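Cytochrome C2 (Rhodobacter sphaeroides, PDB 1CXC) carries electrons through its covalently bound heme c, serving as donor to the oxidized bacteriochlorophyll in the photophosphorylation pathway of purple photosynthetic bacteria. Local coordinates at residues H75-V80 with K105-A110. Residues are numbered along the deposited sequence; the frame is centred on the assembly and turned at random.
Sequences HFVQYV and KKEADA. With HEC (heme c), chain B.
Phe76, Val77 and Val80 of helix 73-81 meet Ala110 in the first turn of the C-terminal helix 107-120, a helix-helix junction in the helical packing around the heme in the class I cytochrome c fold. The Phe76 ring, its CG anti to the backbone N (chi1 173°), bridges helix and cofactor: CE2 turns the ring edge, in plane, to Ala110 O at 3.5 Å, while CZ reaches heme methyl CMB at 3.6 Å. Trp114, one turn beyond Ala110, meets the same ring with the planes at about 45°. The Val77 side chain leaves its helix toward helix 107-120, and the backbones come close here, Val77 CA lying 5.3 Å from Ala110 CA. Beside it, the carboxylate of Glu107 extends toward Val77 CG2 and makes a weak hydrogen bond through OE1 to Gln81 NE2. Tyr79 meets the heme instead, its OH 3.5 Å from the meso carbon CHA. Val80 divides its two methyls: CG1 lies over one face of the Phe76 ring, offset toward the rim, and also nears heme CMB. No hydrogen bond joins the two segments; the Ala110 methyl CB rests against both valines, 3.7 Å from Val77 CB and 3.8 Å from Val80 CG2.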
ATOM      1  N   HIS A  75      -9.755  -3.754   0.029  1.00 13.87           N
ATOM      2  CA  HIS A  75      -9.233  -3.063   1.203  1.00 14.34           C
ATOM      3  C   HIS A  75      -8.206  -2.021   0.787  1.00 13.96           C
ATOM      4  O   HIS A  75      -8.174  -0.940   1.342  1.00 12.69           O
ATOM      5  CB  HIS A  75      -8.591  -4.037   2.194  1.00 15.44           C
ATOM      6  CG  HIS A  75      -9.634  -4.912   2.900  1.00 18.22           C
ATOM      7  ND1 HIS A  75     -10.111  -6.024   2.383  1.00 19.45           N
ATOM      8  CD2 HIS A  75     -10.398  -4.603   3.994  1.00 18.86           C
ATOM      9  CE1 HIS A  75     -11.128  -6.432   3.100  1.00 20.31           C
ATOM     10  NE2 HIS A  75     -11.285  -5.575   4.078  1.00 21.79           N
ATOM     11  N   PHE A  76      -7.439  -2.310  -0.260  1.00 14.22           N
ATOM     12  CA  PHE A  76      -6.432  -1.388  -0.751  1.00 12.51           C
ATOM     13  C   PHE A  76      -7.116  -0.149  -1.294  1.00 12.88           C
ATOM     14  O   PHE A  76      -6.726   0.953  -0.935  1.00 11.55           O
ATOM     15  CB  PHE A  76      -5.653  -2.074  -1.876  1.00 12.72           C
ATOM     16  CG  PHE A  76      -4.659  -1.167  -2.624  1.00 13.56           C
ATOM     17  CD1 PHE A  76      -3.374  -1.006  -2.135  1.00 11.36           C
ATOM     18  CD2 PHE A  76      -5.068  -0.493  -3.795  1.00 14.19           C
ATOM     19  CE1 PHE A  76      -2.493  -0.161  -2.819  1.00 11.56           C
ATOM     20  CE2 PHE A  76      -4.186   0.341  -4.462  1.00 12.65           C
ATOM     21  CZ  PHE A  76      -2.904   0.498  -3.967  1.00 11.02           C
ATOM     22  N   VAL A  77      -8.231  -0.254  -2.024  1.00 10.45           N
ATOM     23  CA  VAL A  77      -8.767   0.989  -2.547  1.00 13.80           C
ATOM     24  C   VAL A  77      -9.489   1.817  -1.520  1.00 13.92           C
ATOM     25  O   VAL A  77      -9.386   3.037  -1.549  1.00 13.45           O
ATOM     26  CB  VAL A  77      -9.607   0.883  -3.844  1.00 15.31           C
ATOM     27  CG1 VAL A  77      -9.396  -0.412  -4.584  1.00 16.20           C
ATOM     28  CG2 VAL A  77     -11.056   1.234  -3.614  1.00 17.21           C
ATOM     29  N   GLN A  78      -9.896   1.218  -0.410  1.00 14.43           N
ATOM     30  CA  GLN A  78     -10.522   2.018   0.615  1.00 14.31           C
ATOM     31  C   GLN A  78      -9.418   2.682   1.407  1.00 12.26           C
ATOM     32  O   GLN A  78      -9.491   3.830   1.812  1.00 14.01           O
ATOM     33  CB  GLN A  78     -11.305   1.140   1.574  1.00 17.79           C
ATOM     34  CG  GLN A  78     -12.601   0.593   0.993  1.00 23.14           C
ATOM     35  CD  GLN A  78     -13.174  -0.523   1.864  1.00 28.07           C
ATOM     36  N   TYR A  79      -8.354   1.952   1.676  1.00 11.86           N
ATOM     37  CA  TYR A  79      -7.267   2.484   2.464  1.00 10.70           C
ATOM     38  C   TYR A  79      -6.559   3.667   1.840  1.00 13.06           C
ATOM     39  O   TYR A  79      -6.373   4.674   2.503  1.00 13.96           O
ATOM     40  CB  TYR A  79      -6.271   1.378   2.744  1.00  9.55           C
ATOM     41  CG  TYR A  79      -4.985   1.889   3.365  1.00  9.96           C
ATOM     42  CD1 TYR A  79      -4.973   2.290   4.676  1.00  9.33           C
ATOM     43  CD2 TYR A  79      -3.837   1.948   2.590  1.00  8.26           C
ATOM     44  CE1 TYR A  79      -3.809   2.771   5.224  1.00 10.88           C
ATOM     45  CE2 TYR A  79      -2.669   2.415   3.141  1.00  8.97           C
ATOM     46  CZ  TYR A  79      -2.663   2.830   4.449  1.00 10.25           C
ATOM     47  OH  TYR A  79      -1.490   3.312   5.009  1.00 12.98           O
ATOM     48  N   VAL A  80      -6.097   3.557   0.585  1.00 14.02           N
ATOM     49  CA  VAL A  80      -5.381   4.675  -0.038  1.00 14.45           C
ATOM     50  C   VAL A  80      -6.225   5.933  -0.132  1.00 14.81           C
ATOM     51  O   VAL A  80      -5.666   7.017  -0.256  1.00 16.64           O
ATOM     52  CB  VAL A  80      -4.833   4.320  -1.440  1.00 12.23           C
ATOM     53  CG1 VAL A  80      -3.891   3.134  -1.343  1.00 11.07           C
ATOM     54  CG2 VAL A  80      -5.952   4.063  -2.445  1.00  9.76           C
ATOM     55  N   LYS A 105      -7.184  10.971  -4.224  1.00 23.91           N
ATOM     56  CA  LYS A 105      -8.567  11.427  -4.382  1.00 26.02           C
ATOM     57  C   LYS A 105      -9.380  10.675  -5.398  1.00 25.49           C
ATOM     58  O   LYS A 105     -10.578  10.568  -5.222  1.00 26.50           O
ATOM     59  CB  LYS A 105      -8.696  12.907  -4.752  1.00 30.39           C
ATOM     60  CG  LYS A 105      -7.440  13.746  -4.559  1.00 37.59           C
ATOM     61  CD  LYS A 105      -7.201  14.038  -3.084  1.00 39.53           C
ATOM     62  N   LYS A 106      -8.764  10.001  -6.359  1.00 24.34           N
ATOM     63  CA  LYS A 106      -9.552   9.320  -7.358  1.00 25.32           C
ATOM     64  C   LYS A 106      -9.611   7.805  -7.183  1.00 24.45           C
ATOM     65  O   LYS A 106      -8.602   7.117  -7.269  1.00 21.02           O
ATOM     66  CB  LYS A 106      -8.999   9.641  -8.739  1.00 27.46           C
ATOM     67  CG  LYS A 106      -9.783  10.723  -9.462  1.00 31.85           C
ATOM     68  CD  LYS A 106      -8.935  11.392 -10.542  1.00 35.62           C
ATOM     69  N   GLU A 107     -10.835   7.261  -7.149  1.00 24.83           N
ATOM     70  CA  GLU A 107     -11.052   5.826  -7.032  1.00 25.63           C
ATOM     71  C   GLU A 107     -10.449   5.117  -8.219  1.00 22.00           C
ATOM     72  O   GLU A 107     -10.041   3.971  -8.112  1.00 21.90           O
ATOM     73  CB  GLU A 107     -12.541   5.524  -7.034  1.00 31.71           C
ATOM     74  CG  GLU A 107     -12.870   4.056  -6.804  1.00 43.22           C
ATOM     75  CD  GLU A 107     -14.213   3.853  -6.090  1.00 51.05           C
ATOM     76  OE1 GLU A 107     -14.260   4.028  -4.863  1.00 52.76           O
ATOM     77  OE2 GLU A 107     -15.237   3.774  -6.775  1.00 52.50           O
ATOM     78  N   ALA A 108     -10.704   5.641  -9.421  1.00 19.18           N
ATOM     79  CA  ALA A 108     -10.163   5.029 -10.623  1.00 17.28           C
ATOM     80  C   ALA A 108      -8.664   4.862 -10.520  1.00 15.41           C
ATOM     81  O   ALA A 108      -8.104   3.873 -10.968  1.00 13.11           O
ATOM     82  CB  ALA A 108     -10.458   5.918 -11.820  1.00 17.43           C
ATOM     83  N   ASP A 109      -7.953   5.867 -10.023  1.00 13.22           N
ATOM     84  CA  ASP A 109      -6.517   5.725  -9.889  1.00 13.92           C
ATOM     85  C   ASP A 109      -6.187   4.608  -8.902  1.00 12.55           C
ATOM     86  O   ASP A 109      -5.226   3.873  -9.086  1.00 12.05           O
ATOM     87  CB  ASP A 109      -5.907   7.015  -9.368  1.00 15.30           C
ATOM     88  CG  ASP A 109      -5.717   8.077 -10.439  1.00 19.56           C
ATOM     89  OD1 ASP A 109      -6.351   7.946 -11.477  1.00 21.43           O
ATOM     90  OD2 ASP A 109      -5.311   9.178 -10.068  1.00 20.23           O
ATOM     91  N   ALA A 110      -6.991   4.442  -7.834  1.00 13.18           N
ATOM     92  CA  ALA A 110      -6.744   3.383  -6.861  1.00 11.93           C
ATOM     93  C   ALA A 110      -6.863   2.012  -7.497  1.00 11.92           C
ATOM     94  O   ALA A 110      -5.996   1.163  -7.285  1.00 12.60           O
ATOM     95  CB  ALA A 110      -7.779   3.443  -5.759  1.00 12.20           C
TER
HETATM   96 FE   HEC B 125       1.716   4.673   1.553  1.00 12.12          FE
HETATM   97  CHA HEC B 125       1.800   2.405   4.061  1.00 10.23           C
HETATM   98  CHB HEC B 125       0.179   2.409  -0.475  1.00  9.29           C
HETATM   99  CHC HEC B 125       1.475   7.040  -0.915  1.00 11.47           C
HETATM  100  CHD HEC B 125       3.535   6.869   3.446  1.00 10.59           C
HETATM  101  NA  HEC B 125       1.080   2.814   1.753  1.00  7.33           N
HETATM  102  C1A HEC B 125       1.186   2.017   2.883  1.00  9.03           C
HETATM  103  C2A HEC B 125       0.575   0.718   2.660  1.00  9.51           C
HETATM  104  C3A HEC B 125       0.091   0.723   1.395  1.00  7.83           C
HETATM  105  C4A HEC B 125       0.441   2.015   0.832  1.00  8.84           C
HETATM  106  CMA HEC B 125      -0.747  -0.378   0.761  1.00  8.08           C
HETATM  107  CAA HEC B 125       0.554  -0.467   3.614  1.00 11.47           C
HETATM  108  CBA HEC B 125       1.647  -1.459   3.246  1.00 12.62           C
HETATM  109  CGA HEC B 125       1.984  -2.498   4.304  1.00  9.44           C
HETATM  110  O1A HEC B 125       3.151  -2.787   4.472  1.00 10.67           O
HETATM  111  O2A HEC B 125       1.099  -2.857   5.073  1.00 14.06           O
HETATM  112  NB  HEC B 125       0.973   4.720  -0.272  1.00 11.38           N
HETATM  113  C1B HEC B 125       0.441   3.660  -0.992  1.00 10.87           C
HETATM  114  C2B HEC B 125       0.110   4.063  -2.349  1.00 12.48           C
HETATM  115  C3B HEC B 125       0.395   5.398  -2.471  1.00 12.97           C
HETATM  116  C4B HEC B 125       0.946   5.788  -1.177  1.00 11.64           C
HETATM  117  CMB HEC B 125      -0.466   3.145  -3.433  1.00 11.48           C
HETATM  118  CAB HEC B 125       0.131   6.226  -3.599  1.00  8.25           C
HETATM  119  CBB HEC B 125      -1.234   6.495  -4.076  1.00 10.12           C
HETATM  120  NC  HEC B 125       2.329   6.553   1.341  1.00 10.26           N
HETATM  121  C1C HEC B 125       2.125   7.391   0.249  1.00 11.50           C
HETATM  122  C2C HEC B 125       2.811   8.655   0.431  1.00 10.86           C
HETATM  123  C3C HEC B 125       3.389   8.609   1.653  1.00 12.39           C
HETATM  124  C4C HEC B 125       3.100   7.300   2.205  1.00 11.21           C
HETATM  125  CMC HEC B 125       3.026   9.716  -0.638  1.00 10.87           C
HETATM  126  CAC HEC B 125       4.159   9.601   2.252  1.00 11.81           C
HETATM  127  CBC HEC B 125       3.671  10.956   2.468  1.00 14.61           C
HETATM  128  ND  HEC B 125       2.507   4.636   3.339  1.00 11.95           N
HETATM  129  C1D HEC B 125       3.247   5.625   3.985  1.00 11.61           C
HETATM  130  C2D HEC B 125       3.590   5.228   5.333  1.00 11.94           C
HETATM  131  C3D HEC B 125       3.047   4.007   5.534  1.00 11.04           C
HETATM  132  C4D HEC B 125       2.404   3.632   4.289  1.00 11.24           C
HETATM  133  CMD HEC B 125       4.378   6.045   6.355  1.00  9.92           C
HETATM  134  CAD HEC B 125       2.871   3.321   6.881  1.00 12.69           C
HETATM  135  CBD HEC B 125       1.440   3.473   7.395  1.00 15.01           C
HETATM  136  CGD HEC B 125       1.282   3.310   8.913  1.00 17.08           C
HETATM  137  O1D HEC B 125       0.230   3.660   9.428  1.00 17.28           O
HETATM  138  O2D HEC B 125       2.026   2.541   9.498  1.00 16.67           O